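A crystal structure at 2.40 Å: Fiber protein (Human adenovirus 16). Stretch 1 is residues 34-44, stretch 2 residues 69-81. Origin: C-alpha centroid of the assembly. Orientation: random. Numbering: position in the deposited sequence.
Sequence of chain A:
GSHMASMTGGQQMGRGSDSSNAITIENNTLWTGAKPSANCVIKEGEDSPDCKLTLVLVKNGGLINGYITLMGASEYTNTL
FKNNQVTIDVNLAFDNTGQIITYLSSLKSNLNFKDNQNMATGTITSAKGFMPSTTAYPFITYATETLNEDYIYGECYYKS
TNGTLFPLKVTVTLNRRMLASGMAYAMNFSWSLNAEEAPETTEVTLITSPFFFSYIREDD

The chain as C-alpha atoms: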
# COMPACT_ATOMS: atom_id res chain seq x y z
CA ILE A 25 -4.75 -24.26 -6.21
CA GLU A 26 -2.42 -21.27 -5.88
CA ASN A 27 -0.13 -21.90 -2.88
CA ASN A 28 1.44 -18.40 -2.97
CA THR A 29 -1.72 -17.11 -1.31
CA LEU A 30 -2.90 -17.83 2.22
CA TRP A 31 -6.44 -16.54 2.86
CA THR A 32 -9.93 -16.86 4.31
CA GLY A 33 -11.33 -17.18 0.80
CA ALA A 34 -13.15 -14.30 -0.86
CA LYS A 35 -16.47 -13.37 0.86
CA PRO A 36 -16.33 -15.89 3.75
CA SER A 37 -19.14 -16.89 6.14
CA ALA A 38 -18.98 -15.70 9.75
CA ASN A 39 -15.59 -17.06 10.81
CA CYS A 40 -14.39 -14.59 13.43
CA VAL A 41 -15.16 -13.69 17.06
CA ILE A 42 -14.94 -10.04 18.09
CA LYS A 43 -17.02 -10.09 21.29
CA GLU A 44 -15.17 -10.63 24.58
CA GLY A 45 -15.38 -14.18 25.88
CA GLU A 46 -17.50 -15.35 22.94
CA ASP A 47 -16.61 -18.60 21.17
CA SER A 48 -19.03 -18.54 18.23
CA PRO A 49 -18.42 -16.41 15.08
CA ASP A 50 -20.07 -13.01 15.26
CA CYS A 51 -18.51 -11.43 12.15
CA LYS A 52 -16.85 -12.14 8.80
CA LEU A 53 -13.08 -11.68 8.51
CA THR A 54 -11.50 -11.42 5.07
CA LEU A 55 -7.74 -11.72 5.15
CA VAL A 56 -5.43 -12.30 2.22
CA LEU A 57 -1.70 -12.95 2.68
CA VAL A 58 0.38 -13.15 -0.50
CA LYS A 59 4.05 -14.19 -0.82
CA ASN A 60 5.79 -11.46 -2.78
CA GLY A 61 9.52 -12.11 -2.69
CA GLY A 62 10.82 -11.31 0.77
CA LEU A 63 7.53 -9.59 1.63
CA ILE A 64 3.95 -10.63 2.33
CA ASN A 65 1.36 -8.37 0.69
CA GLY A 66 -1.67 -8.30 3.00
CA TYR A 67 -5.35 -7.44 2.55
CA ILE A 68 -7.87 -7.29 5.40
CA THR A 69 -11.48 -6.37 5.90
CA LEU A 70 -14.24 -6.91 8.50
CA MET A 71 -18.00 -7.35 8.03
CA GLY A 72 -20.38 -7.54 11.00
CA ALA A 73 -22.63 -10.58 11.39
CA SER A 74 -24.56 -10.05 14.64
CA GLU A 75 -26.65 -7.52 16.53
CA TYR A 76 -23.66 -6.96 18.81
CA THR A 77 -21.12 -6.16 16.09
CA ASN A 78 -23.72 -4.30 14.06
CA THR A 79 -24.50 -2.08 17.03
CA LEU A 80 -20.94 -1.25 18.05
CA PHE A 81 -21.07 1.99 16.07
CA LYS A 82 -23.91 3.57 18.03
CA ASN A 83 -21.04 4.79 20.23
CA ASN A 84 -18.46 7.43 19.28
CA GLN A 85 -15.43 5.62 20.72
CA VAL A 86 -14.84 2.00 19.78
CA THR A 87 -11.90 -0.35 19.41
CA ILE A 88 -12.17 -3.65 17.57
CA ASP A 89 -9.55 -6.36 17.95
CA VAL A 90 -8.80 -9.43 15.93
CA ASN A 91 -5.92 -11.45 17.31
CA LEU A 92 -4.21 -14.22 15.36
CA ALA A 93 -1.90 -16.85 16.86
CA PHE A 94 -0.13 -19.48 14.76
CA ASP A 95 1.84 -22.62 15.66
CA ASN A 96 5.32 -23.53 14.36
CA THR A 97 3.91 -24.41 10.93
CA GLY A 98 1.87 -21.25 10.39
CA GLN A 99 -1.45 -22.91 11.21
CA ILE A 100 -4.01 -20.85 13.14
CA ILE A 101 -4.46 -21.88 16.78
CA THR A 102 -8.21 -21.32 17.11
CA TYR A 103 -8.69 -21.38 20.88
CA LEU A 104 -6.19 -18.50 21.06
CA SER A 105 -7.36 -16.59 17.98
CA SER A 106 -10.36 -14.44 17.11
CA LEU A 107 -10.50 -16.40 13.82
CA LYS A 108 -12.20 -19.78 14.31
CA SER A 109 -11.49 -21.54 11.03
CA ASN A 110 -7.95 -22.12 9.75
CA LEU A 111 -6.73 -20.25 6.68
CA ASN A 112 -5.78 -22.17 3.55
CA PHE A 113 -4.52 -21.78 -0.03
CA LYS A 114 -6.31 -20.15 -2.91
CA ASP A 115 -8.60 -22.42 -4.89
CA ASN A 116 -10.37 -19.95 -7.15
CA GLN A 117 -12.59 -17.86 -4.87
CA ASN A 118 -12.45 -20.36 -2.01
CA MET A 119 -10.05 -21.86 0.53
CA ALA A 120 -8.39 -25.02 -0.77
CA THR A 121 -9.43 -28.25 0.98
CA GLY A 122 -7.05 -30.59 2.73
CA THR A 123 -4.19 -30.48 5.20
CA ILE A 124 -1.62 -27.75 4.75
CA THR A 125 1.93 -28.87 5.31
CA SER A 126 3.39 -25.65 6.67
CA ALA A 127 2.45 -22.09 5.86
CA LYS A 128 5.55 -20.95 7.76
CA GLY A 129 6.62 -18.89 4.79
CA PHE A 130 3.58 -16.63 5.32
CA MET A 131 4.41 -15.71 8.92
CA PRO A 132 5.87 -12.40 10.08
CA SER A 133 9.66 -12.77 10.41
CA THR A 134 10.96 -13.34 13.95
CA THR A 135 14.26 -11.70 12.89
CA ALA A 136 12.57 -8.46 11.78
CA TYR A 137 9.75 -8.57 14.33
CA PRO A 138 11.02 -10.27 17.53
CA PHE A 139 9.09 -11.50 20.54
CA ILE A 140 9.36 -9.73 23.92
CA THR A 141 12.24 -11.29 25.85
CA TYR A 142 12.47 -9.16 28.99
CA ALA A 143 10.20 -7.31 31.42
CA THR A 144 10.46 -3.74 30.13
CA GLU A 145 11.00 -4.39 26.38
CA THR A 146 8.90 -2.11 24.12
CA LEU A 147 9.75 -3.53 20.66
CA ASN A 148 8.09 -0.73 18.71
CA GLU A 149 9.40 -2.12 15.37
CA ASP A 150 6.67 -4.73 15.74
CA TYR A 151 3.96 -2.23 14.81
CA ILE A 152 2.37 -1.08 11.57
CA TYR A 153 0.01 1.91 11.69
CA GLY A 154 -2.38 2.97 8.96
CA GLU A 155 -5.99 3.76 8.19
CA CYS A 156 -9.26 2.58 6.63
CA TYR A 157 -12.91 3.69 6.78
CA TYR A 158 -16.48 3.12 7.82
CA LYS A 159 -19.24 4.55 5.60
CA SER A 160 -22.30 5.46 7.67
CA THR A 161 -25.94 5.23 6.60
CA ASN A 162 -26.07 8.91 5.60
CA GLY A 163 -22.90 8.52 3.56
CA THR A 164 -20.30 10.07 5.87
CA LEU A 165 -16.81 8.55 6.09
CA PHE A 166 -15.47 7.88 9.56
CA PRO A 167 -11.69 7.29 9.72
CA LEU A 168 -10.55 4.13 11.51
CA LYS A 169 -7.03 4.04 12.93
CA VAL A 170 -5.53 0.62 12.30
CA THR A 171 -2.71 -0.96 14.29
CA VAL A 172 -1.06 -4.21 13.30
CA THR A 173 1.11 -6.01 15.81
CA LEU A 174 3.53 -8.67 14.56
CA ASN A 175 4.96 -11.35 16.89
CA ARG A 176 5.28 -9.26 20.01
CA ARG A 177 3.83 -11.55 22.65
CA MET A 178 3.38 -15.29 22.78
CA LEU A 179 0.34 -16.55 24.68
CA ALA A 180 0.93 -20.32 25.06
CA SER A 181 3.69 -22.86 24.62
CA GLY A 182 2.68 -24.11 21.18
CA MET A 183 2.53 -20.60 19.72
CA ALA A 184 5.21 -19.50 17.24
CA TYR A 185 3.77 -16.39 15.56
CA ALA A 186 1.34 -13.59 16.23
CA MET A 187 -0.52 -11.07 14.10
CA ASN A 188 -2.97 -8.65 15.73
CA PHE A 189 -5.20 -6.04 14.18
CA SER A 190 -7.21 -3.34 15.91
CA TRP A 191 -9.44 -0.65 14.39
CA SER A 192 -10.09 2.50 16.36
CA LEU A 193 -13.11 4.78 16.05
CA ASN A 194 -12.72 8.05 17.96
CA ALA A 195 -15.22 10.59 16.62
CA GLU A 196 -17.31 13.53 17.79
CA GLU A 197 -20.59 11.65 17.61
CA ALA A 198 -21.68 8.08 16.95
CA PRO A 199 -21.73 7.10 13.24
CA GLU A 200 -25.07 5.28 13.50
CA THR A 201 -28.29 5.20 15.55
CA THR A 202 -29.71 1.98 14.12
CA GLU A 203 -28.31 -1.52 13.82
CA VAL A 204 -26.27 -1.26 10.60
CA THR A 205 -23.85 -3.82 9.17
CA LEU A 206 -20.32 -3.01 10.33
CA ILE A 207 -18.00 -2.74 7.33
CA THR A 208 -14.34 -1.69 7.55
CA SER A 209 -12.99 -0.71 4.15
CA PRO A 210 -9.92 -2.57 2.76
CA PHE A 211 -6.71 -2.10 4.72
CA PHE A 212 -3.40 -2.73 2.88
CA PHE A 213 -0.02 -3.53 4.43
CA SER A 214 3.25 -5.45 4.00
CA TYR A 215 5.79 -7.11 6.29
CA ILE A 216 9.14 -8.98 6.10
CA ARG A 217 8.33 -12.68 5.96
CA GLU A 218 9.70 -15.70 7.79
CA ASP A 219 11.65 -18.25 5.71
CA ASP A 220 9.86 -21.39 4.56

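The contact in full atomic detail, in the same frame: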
# COMPACT_ATOMS: atom_id res chain seq x y z
N ALA A 34 -12.50 -15.58 -0.64
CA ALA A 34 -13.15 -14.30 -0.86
C ALA A 34 -14.53 -14.43 -0.18
O ALA A 34 -15.02 -15.55 0.00
CB ALA A 34 -13.31 -14.05 -2.35
N LYS A 35 -15.14 -13.32 0.20
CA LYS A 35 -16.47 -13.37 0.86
C LYS A 35 -16.79 -14.60 1.72
O LYS A 35 -17.66 -15.40 1.38
CB LYS A 35 -17.58 -13.21 -0.18
CG LYS A 35 -17.98 -11.78 -0.43
CD LYS A 35 -18.65 -11.20 0.79
CE LYS A 35 -18.86 -9.70 0.67
NZ LYS A 35 -19.59 -9.35 -0.56
N PRO A 36 -16.09 -14.75 2.86
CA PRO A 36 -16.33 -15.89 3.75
C PRO A 36 -17.56 -15.75 4.67
O PRO A 36 -18.08 -14.64 4.88
CB PRO A 36 -15.04 -15.96 4.56
CG PRO A 36 -14.68 -14.51 4.68
CD PRO A 36 -14.89 -14.00 3.27
N SER A 37 -18.01 -16.87 5.22
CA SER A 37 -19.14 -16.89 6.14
C SER A 37 -18.58 -16.45 7.48
O SER A 37 -17.36 -16.39 7.64
CB SER A 37 -19.71 -18.31 6.26
OG SER A 37 -20.11 -18.81 5.00
N ALA A 38 -19.45 -16.13 8.44
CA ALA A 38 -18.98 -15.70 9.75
C ALA A 38 -17.91 -16.71 10.18
O ALA A 38 -18.17 -17.91 10.26
CB ALA A 38 -20.14 -15.68 10.75
N ASN A 39 -16.71 -16.20 10.45
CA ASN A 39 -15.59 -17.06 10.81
C ASN A 39 -14.75 -16.44 11.93
O ASN A 39 -13.73 -17.00 12.33
CB ASN A 39 -14.69 -17.25 9.58
CG ASN A 39 -14.13 -15.90 9.04
OD1 ASN A 39 -14.42 -14.84 9.59
ND2 ASN A 39 -13.33 -15.96 7.97
N CYS A 40 -15.18 -15.29 12.44
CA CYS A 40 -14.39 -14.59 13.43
C CYS A 40 -15.17 -14.09 14.65
O CYS A 40 -16.32 -13.65 14.53
CB CYS A 40 -13.71 -13.42 12.69
SG CYS A 40 -12.50 -12.47 13.59
N VAL A 41 -14.54 -14.14 15.82
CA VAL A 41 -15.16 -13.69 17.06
C VAL A 41 -14.56 -12.38 17.57
O VAL A 41 -13.37 -12.32 17.91
CB VAL A 41 -15.03 -14.74 18.18
CG1 VAL A 41 -15.71 -14.24 19.44
CG2 VAL A 41 -15.65 -16.06 17.74
N ILE A 42 -15.38 -11.35 17.64
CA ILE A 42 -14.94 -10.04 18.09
C ILE A 42 -15.41 -9.72 19.51
O ILE A 42 -14.77 -8.92 20.21
CB ILE A 42 -15.44 -8.93 17.11
CG1 ILE A 42 -14.29 -8.49 16.21
CG2 ILE A 42 -15.95 -7.72 17.87
CD1 ILE A 42 -13.66 -9.62 15.45
N LYS A 43 -16.51 -10.35 19.94
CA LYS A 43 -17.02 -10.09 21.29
C LYS A 43 -16.26 -10.84 22.37
O LYS A 43 -16.00 -12.05 22.25
CB LYS A 43 -18.51 -10.46 21.39
CG LYS A 43 -19.13 -10.06 22.72
CD LYS A 43 -20.53 -10.62 22.90
CE LYS A 43 -21.06 -10.32 24.29
NZ LYS A 43 -22.36 -11.00 24.56
N GLU A 44 -15.91 -10.11 23.43
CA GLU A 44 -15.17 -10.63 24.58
C GLU A 44 -15.76 -11.91 25.16
O GLU A 44 -16.95 -11.97 25.47
CB GLU A 44 -15.13 -9.57 25.69
CG GLU A 44 -14.37 -8.30 25.33
CD GLU A 44 -12.87 -8.50 25.36
OE1 GLU A 44 -12.35 -8.85 26.43
OE2 GLU A 44 -12.22 -8.29 24.31
N THR A 69 -10.21 -7.04 5.76
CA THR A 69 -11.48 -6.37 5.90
C THR A 69 -12.43 -7.12 6.85
O THR A 69 -12.40 -8.35 6.95
CB THR A 69 -12.16 -6.22 4.51
OG1 THR A 69 -13.03 -5.09 4.54
CG2 THR A 69 -12.95 -7.46 4.15
N LEU A 70 -13.27 -6.36 7.55
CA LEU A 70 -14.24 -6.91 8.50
C LEU A 70 -15.69 -6.60 8.13
O LEU A 70 -16.02 -5.48 7.71
CB LEU A 70 -14.00 -6.32 9.88
CG LEU A 70 -13.41 -7.15 11.01
CD1 LEU A 70 -13.59 -6.34 12.28
CD2 LEU A 70 -14.13 -8.50 11.16
N MET A 71 -16.57 -7.58 8.28
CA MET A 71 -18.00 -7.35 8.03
C MET A 71 -18.82 -7.94 9.18
O MET A 71 -18.77 -9.14 9.43
CB MET A 71 -18.45 -7.97 6.71
CG MET A 71 -19.87 -7.55 6.36
SD MET A 71 -20.66 -8.47 5.02
CE MET A 71 -20.47 -7.32 3.69
N GLY A 72 -19.56 -7.08 9.88
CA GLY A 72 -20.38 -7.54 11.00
C GLY A 72 -21.40 -8.61 10.65
O GLY A 72 -21.93 -8.65 9.54
N ALA A 73 -21.67 -9.50 11.60
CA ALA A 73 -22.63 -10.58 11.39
C ALA A 73 -23.48 -10.90 12.64
O ALA A 73 -23.85 -12.05 12.89
CB ALA A 73 -21.90 -11.83 10.92
N SER A 74 -23.76 -9.88 13.44
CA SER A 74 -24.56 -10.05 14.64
C SER A 74 -25.02 -8.71 15.18
O SER A 74 -24.40 -7.67 14.91
CB SER A 74 -23.76 -10.77 15.73
OG SER A 74 -22.84 -9.90 16.36
N GLU A 75 -26.10 -8.73 15.94
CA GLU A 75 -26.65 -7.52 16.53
C GLU A 75 -25.58 -6.80 17.36
O GLU A 75 -25.53 -5.56 17.40
CB GLU A 75 -27.86 -7.87 17.40
CG GLU A 75 -28.65 -6.66 17.86
CD GLU A 75 -30.04 -7.04 18.34
OE1 GLU A 75 -30.79 -6.13 18.76
OE2 GLU A 75 -30.39 -8.24 18.28
N TYR A 76 -24.71 -7.57 18.01
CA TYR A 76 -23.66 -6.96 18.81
C TYR A 76 -22.68 -6.17 17.95
O TYR A 76 -22.47 -4.97 18.18
CB TYR A 76 -22.88 -8.02 19.60
CG TYR A 76 -21.70 -7.41 20.35
CD1 TYR A 76 -20.39 -7.69 19.95
CD2 TYR A 76 -21.90 -6.53 21.41
CE1 TYR A 76 -19.31 -7.09 20.60
CE2 TYR A 76 -20.82 -5.93 22.06
CZ TYR A 76 -19.53 -6.21 21.65
OH TYR A 76 -18.46 -5.63 22.29
N THR A 77 -22.08 -6.83 16.96
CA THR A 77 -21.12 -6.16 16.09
C THR A 77 -21.80 -5.05 15.31
O THR A 77 -21.23 -3.96 15.15
CB THR A 77 -20.45 -7.13 15.05
OG1 THR A 77 -21.42 -7.55 14.07
CG2 THR A 77 -19.87 -8.35 15.75
N ASN A 78 -23.02 -5.30 14.85
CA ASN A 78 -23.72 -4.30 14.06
C ASN A 78 -24.35 -3.17 14.87
O ASN A 78 -25.09 -2.35 14.36
CB ASN A 78 -24.75 -4.99 13.16
CG ASN A 78 -24.09 -5.96 12.18
OD1 ASN A 78 -22.95 -5.75 11.75
ND2 ASN A 78 -24.79 -7.03 11.83
N THR A 79 -23.99 -3.11 16.15
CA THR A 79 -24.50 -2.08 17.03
C THR A 79 -23.33 -1.26 17.55
O THR A 79 -23.49 -0.10 17.94
CB THR A 79 -25.26 -2.69 18.21
OG1 THR A 79 -26.44 -3.34 17.72
CG2 THR A 79 -25.65 -1.62 19.21
N LEU A 80 -22.16 -1.88 17.55
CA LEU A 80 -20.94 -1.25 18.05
C LEU A 80 -20.78 0.21 17.69
O LEU A 80 -20.24 0.99 18.48
CB LEU A 80 -19.71 -2.02 17.56
CG LEU A 80 -19.43 -3.36 18.23
CD1 LEU A 80 -18.39 -4.11 17.43
CD2 LEU A 80 -18.98 -3.14 19.67
N PHE A 81 -21.24 0.61 16.50
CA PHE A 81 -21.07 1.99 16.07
C PHE A 81 -22.17 2.97 16.46
O PHE A 81 -22.36 3.99 15.79
CB PHE A 81 -20.80 2.04 14.57
CG PHE A 81 -19.39 1.63 14.19
CD1 PHE A 81 -19.00 1.60 12.86
CD2 PHE A 81 -18.46 1.31 15.17
CE1 PHE A 81 -17.69 1.25 12.52
CE2 PHE A 81 -17.15 0.95 14.83
CZ PHE A 81 -16.77 0.92 13.50

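No hydrogen bond crosses between these two stretches; side-chain carbon does all the joining, and the most distinctive piece of it is a lysine laid over a tyrosine. Lys43 CB comes within 3.6 Å of Tyr76 CE1, and Lys43 CG stands 4.0 Å from the centroid of the Tyr76 ring, over one face. All four chi angles of Lys43 are t, so the chain runs on extended and its end leads away from stretch 2. Lys43 NZ, 5.8 Å from the Tyr76 ring centroid, can add a weak attraction at most. The rule is an economical one for an exposed site: the methylenes cover the aromatic face while the charge remains free for solvent.

Ile42 works the edge of the same ring, with CG2 4.4 Å from Tyr76 CE1. It is the hub of the contact, losing more area to the other stretch than any other residue. Ile42 CG2 also lies 4.4 Å from Leu80 CD1 and 4.5 Å from Thr77 CG2, while Ile42 CD1 reaches 4.5 Å to Leu70 CD2. A beta-branched side chain suits this place, since its two arms reach different neighbors: one the turn, the other the strand.

Thr77 serves both purposes. Its methyl faces Ile42, while Thr77 OG1 donates to Ser74 O at 3.1 Å and accepts a weak bond from Ala73 N at 3.2 Å. Ser74 OG in turn accepts from Thr77 N at 3.2 Å, so the turn that presents Tyr76 is braced from within.

Toward the other end the packing thins. Ala38 CB meets Ala73 CB at 4.2 Å, two small methyls where the CA atoms are 6.5 Å apart. Lys35 CE touches Met71 CE at 4.2 Å, again lending carbon, while its NZ is hydrogen-bonded elsewhere in the structure. The whole contact buries just 359 Å².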